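Local coordinates for protein glutathione S-transferase (Cupriavidus metallidurans, PDB 4MK3) that probably catalyses the conjugation of glutathione to electrophilic substrates and binds glutathione sulfinic acid in this crystal, at residues E116-G121 / L157-T162; C184-L189 / P203-F208. One frame throughout, in Å; residues are numbered along the deposited sequence.

Interaction 1. Residues E116-G121 / L157-T162; sequences EALADG and LTAMST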
# COMPACT_ATOMS: atom_id res chain seq x y z
N GLU A 116 3.77 2.09 9.51
CA GLU A 116 2.92 2.77 8.54
C GLU A 116 2.05 1.77 7.79
O GLU A 116 0.87 2.00 7.57
CB GLU A 116 3.76 3.59 7.56
CG GLU A 116 2.90 4.29 6.49
CD GLU A 116 3.72 4.98 5.41
OE1 GLU A 116 4.85 4.54 5.11
OE2 GLU A 116 3.26 6.01 4.86
N ALA A 117 2.62 0.63 7.42
CA ALA A 117 1.85 -0.41 6.74
C ALA A 117 0.74 -0.96 7.63
O ALA A 117 -0.35 -1.30 7.15
CB ALA A 117 2.76 -1.51 6.26
N LEU A 118 1.02 -1.10 8.91
CA LEU A 118 0.01 -1.57 9.85
C LEU A 118 -1.15 -0.59 9.93
O LEU A 118 -2.32 -0.98 9.87
CB LEU A 118 0.64 -1.77 11.24
CG LEU A 118 -0.27 -2.20 12.38
CD1 LEU A 118 -1.03 -3.48 12.04
CD2 LEU A 118 0.55 -2.35 13.64
N ALA A 119 -0.84 0.69 10.08
CA ALA A 119 -1.87 1.72 10.15
C ALA A 119 -2.67 1.82 8.85
O ALA A 119 -3.90 1.89 8.86
CB ALA A 119 -1.25 3.05 10.50
N ASP A 120 -1.96 1.82 7.73
CA ASP A 120 -2.61 1.92 6.42
C ASP A 120 -3.48 0.68 6.20
O ASP A 120 -4.54 0.77 5.58
CB ASP A 120 -1.54 1.97 5.31
CG ASP A 120 -0.88 3.36 5.14
OD1 ASP A 120 -1.17 4.30 5.90
OD2 ASP A 120 -0.08 3.47 4.19
N GLY A 121 -3.02 -0.47 6.67
CA GLY A 121 -3.81 -1.70 6.54
C GLY A 121 -5.08 -1.69 7.34
O GLY A 121 -6.13 -2.22 6.91
N LEU A 157 -5.49 -3.18 15.82
CA LEU A 157 -5.50 -2.40 17.06
C LEU A 157 -4.72 -3.09 18.16
O LEU A 157 -3.95 -2.46 18.85
CB LEU A 157 -6.92 -2.09 17.53
CG LEU A 157 -7.68 -1.11 16.65
CD1 LEU A 157 -9.16 -1.24 16.94
CD2 LEU A 157 -7.17 0.31 16.90
N THR A 158 -4.94 -4.39 18.33
CA THR A 158 -4.21 -5.13 19.34
C THR A 158 -2.71 -5.08 19.04
O THR A 158 -1.90 -4.90 19.95
CB THR A 158 -4.66 -6.56 19.35
OG1 THR A 158 -6.03 -6.60 19.77
CG2 THR A 158 -3.85 -7.40 20.33
N ALA A 159 -2.34 -5.23 17.79
CA ALA A 159 -0.92 -5.17 17.43
C ALA A 159 -0.34 -3.79 17.68
O ALA A 159 0.81 -3.66 18.12
CB ALA A 159 -0.71 -5.57 15.97
N MET A 160 -1.11 -2.74 17.41
CA MET A 160 -0.61 -1.39 17.66
C MET A 160 -0.38 -1.23 19.17
O MET A 160 0.63 -0.64 19.57
CB MET A 160 -1.61 -0.34 17.21
CG MET A 160 -1.73 -0.20 15.70
SD MET A 160 -3.08 0.94 15.31
CE MET A 160 -2.90 1.08 13.54
N SER A 161 -1.31 -1.71 19.98
CA SER A 161 -1.15 -1.57 21.42
C SER A 161 0.05 -2.40 21.91
O SER A 161 0.86 -1.93 22.72
CB SER A 161 -2.45 -1.98 22.13
OG SER A 161 -2.32 -1.94 23.55
N THR A 162 0.19 -3.62 21.40
CA THR A 162 1.32 -4.49 21.77
C THR A 162 2.66 -3.85 21.35
O THR A 162 3.63 -3.83 22.12
CB THR A 162 1.14 -5.87 21.15
OG1 THR A 162 -0.01 -6.47 21.75
CG2 THR A 162 2.37 -6.76 21.44
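Leu-118 makes the first contact, reaching helix 143-164 with its CD2 methyl. With CG anti to the backbone N (chi1 177°), the branch runs outward from helix 106-134, and Leu-118 CD2 comes within 3.8 Å of Met-160 CG and lies 4.2 Å from Ala-159 CB. The two longer side chains, Leu-118 and Met-160, pass each other at a slant, and the leucine methyl touches the methionine at CG. The same side of the contact faces the dimer partner: Pro-67 of the second subunit packs on both Leu-118 and Ala-159. The geometry is that of a near-antiparallel helix pair in the all-helical C-terminal domain of the glutathione transferase fold, with segment axes 10.5 Å apart at closest approach and a crossing angle of -151°. Ala-119 follows, met by the other end of Met-160. That chain is extended beyond CG, and Met-160 CE lies 3.6 Å from Ala-119 CA and 4.0 Å from Ala-119 CB, in contact with the backbone as well as the methyl. Asp-120 points away from helix 143-164, and its OD2 forms salt bridges with Lys-36 and Arg-86.

Interaction 2. Residues C184-L189 / P203-F208; sequences CALAYL and PNLVAF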
# COMPACT_ATOMS: atom_id res chain seq x y z
N CYS A 184 -3.52 9.02 12.56
CA CYS A 184 -4.53 9.19 11.51
C CYS A 184 -5.54 8.04 11.49
O CYS A 184 -6.75 8.26 11.28
CB CYS A 184 -3.87 9.36 10.15
SG CYS A 184 -3.08 11.00 9.93
N ALA A 185 -5.04 6.83 11.73
CA ALA A 185 -5.89 5.64 11.74
C ALA A 185 -6.84 5.68 12.94
O ALA A 185 -8.04 5.44 12.79
CB ALA A 185 -5.03 4.36 11.74
N LEU A 186 -6.32 5.97 14.12
CA LEU A 186 -7.16 5.97 15.30
C LEU A 186 -8.20 7.08 15.25
O LEU A 186 -9.36 6.86 15.57
CB LEU A 186 -6.31 6.10 16.56
CG LEU A 186 -5.33 4.97 16.86
CD1 LEU A 186 -4.52 5.32 18.10
CD2 LEU A 186 -6.11 3.66 17.03
N ALA A 187 -7.80 8.26 14.76
CA ALA A 187 -8.73 9.35 14.60
C ALA A 187 -9.81 9.03 13.56
O ALA A 187 -10.96 9.47 13.68
CB ALA A 187 -7.97 10.64 14.20
N TYR A 188 -9.44 8.27 12.53
CA TYR A 188 -10.42 7.86 11.53
C TYR A 188 -11.48 6.95 12.13
O TYR A 188 -12.67 7.09 11.84
CB TYR A 188 -9.77 7.19 10.33
CG TYR A 188 -10.75 6.89 9.24
CD1 TYR A 188 -11.26 7.90 8.44
CD2 TYR A 188 -11.16 5.59 8.97
CE1 TYR A 188 -12.17 7.63 7.43
CE2 TYR A 188 -12.04 5.32 7.96
CZ TYR A 188 -12.53 6.34 7.19
OH TYR A 188 -13.45 6.08 6.18
N LEU A 189 -11.05 6.01 12.99
CA LEU A 189 -12.01 5.17 13.69
C LEU A 189 -12.92 6.01 14.58
O LEU A 189 -14.12 5.78 14.60
CB LEU A 189 -11.28 4.11 14.50
CG LEU A 189 -10.54 3.01 13.72
CD1 LEU A 189 -9.90 2.01 14.69
CD2 LEU A 189 -11.43 2.27 12.73
N PRO A 203 -5.63 1.28 26.74
CA PRO A 203 -5.28 2.53 27.41
C PRO A 203 -4.02 3.17 26.85
O PRO A 203 -3.96 4.40 26.80
CB PRO A 203 -5.05 2.10 28.86
CG PRO A 203 -5.94 0.95 29.04
CD PRO A 203 -5.94 0.22 27.72
N ASN A 204 -3.04 2.38 26.42
CA ASN A 204 -1.84 3.04 25.91
C ASN A 204 -2.09 3.81 24.61
O ASN A 204 -1.47 4.84 24.38
CB ASN A 204 -0.64 2.10 25.82
CG ASN A 204 -0.80 1.00 24.82
OD1 ASN A 204 -1.92 0.66 24.38
ND2 ASN A 204 0.32 0.40 24.46
N LEU A 205 -2.99 3.31 23.77
CA LEU A 205 -3.37 4.03 22.56
C LEU A 205 -4.16 5.29 22.88
O LEU A 205 -4.02 6.29 22.18
CB LEU A 205 -4.17 3.12 21.65
CG LEU A 205 -3.40 1.91 21.10
CD1 LEU A 205 -4.30 1.17 20.12
CD2 LEU A 205 -2.10 2.27 20.43
N VAL A 206 -4.99 5.24 23.93
CA VAL A 206 -5.70 6.44 24.37
C VAL A 206 -4.70 7.54 24.78
O VAL A 206 -4.84 8.70 24.38
CB VAL A 206 -6.67 6.14 25.50
CG1 VAL A 206 -7.31 7.41 26.03
CG2 VAL A 206 -7.72 5.16 25.01
N ALA A 207 -3.68 7.17 25.55
CA ALA A 207 -2.71 8.16 26.00
C ALA A 207 -1.94 8.72 24.80
O ALA A 207 -1.67 9.92 24.71
CB ALA A 207 -1.77 7.52 27.02
N PHE A 208 -1.57 7.84 23.89
CA PHE A 208 -0.91 8.23 22.65
C PHE A 208 -1.76 9.22 21.88
O PHE A 208 -1.26 10.26 21.45
CB PHE A 208 -0.63 6.98 21.81
CG PHE A 208 -0.27 7.25 20.38
CD1 PHE A 208 -1.25 7.35 19.41
CD2 PHE A 208 1.05 7.36 20.01
CE1 PHE A 208 -0.92 7.58 18.10
CE2 PHE A 208 1.38 7.63 18.67
CZ PHE A 208 0.39 7.73 17.74
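Leu-186 spans the gap between helix 177-192 and helix 203-212, where its CD1 methyl meets both Leu-205 and Phe-208. The CA atoms of Leu-186 and Leu-205, the nearest pair across the two segments, stand 8.4 Å apart, and the segments bury 118 Å² between them without any hydrogen bond. Along 203-208, Asn-204 comes early in its helix and is tied to a different neighbour, its ND2 giving a hydrogen bond to the backbone O of Ala-165.

Leu-205 is next and touches through the base of its side chain: its CB lies 4.2 Å from Leu-186 CD1. Its branch crosses that of Leu-186 at about a right angle, and the distance from Leu-205 CD1 to Leu-186 CD2 is 4.4 Å. Trp-198 touches both leucines, so the small helix 198-201 contributes to the same apolar cluster.

Phe-208, three residues further on, presents its ring to the same methyl. Its CB points toward helix 177-192, and a chi1 of 166° sets the ring trans to the backbone N. Phe-208 CD1 comes to 4.1 Å from Leu-186 CD1, and the neighbouring ring atom Phe-208 CE1 is 4.3 Å from Leu-186 CD1; the methyl meets these two ring atoms obliquely. Leu-164, the last residue of helix 143-164, also packs on Phe-208.

On helix 177-192, Tyr-188 packs instead on helix 106-134 and on Pro-32, a residue of the glutathione-analogue pocket. The contact thus joins a central helix to a late peripheral one through apolar side chains, as in the helical C-terminal domain of the glutathione transferase fold.

How the interactions relate
The centres of interactions 1 and 2 lie 10 Å apart, and all four segments belong to the helical C-terminal domain. Along the chain they are in series: interaction 1 pairs helices 106-134 and 143-164, and interaction 2 then pairs helices 177-192 and 203-212. Segment 157-162 connects them. Leu-157 CD2 lies 3.5 Å from Leu-186 CD2 and 3.9 Å from Leu-189 CD1, while Ser-161 OG and Asn-204 OD1, 2.8 Å apart, probably form a hydrogen bond. The two contacts thus join in one packed helical region, running from the side where the second subunit touches interaction 1 to interaction 2, whose segments no other chain of the assembly touches.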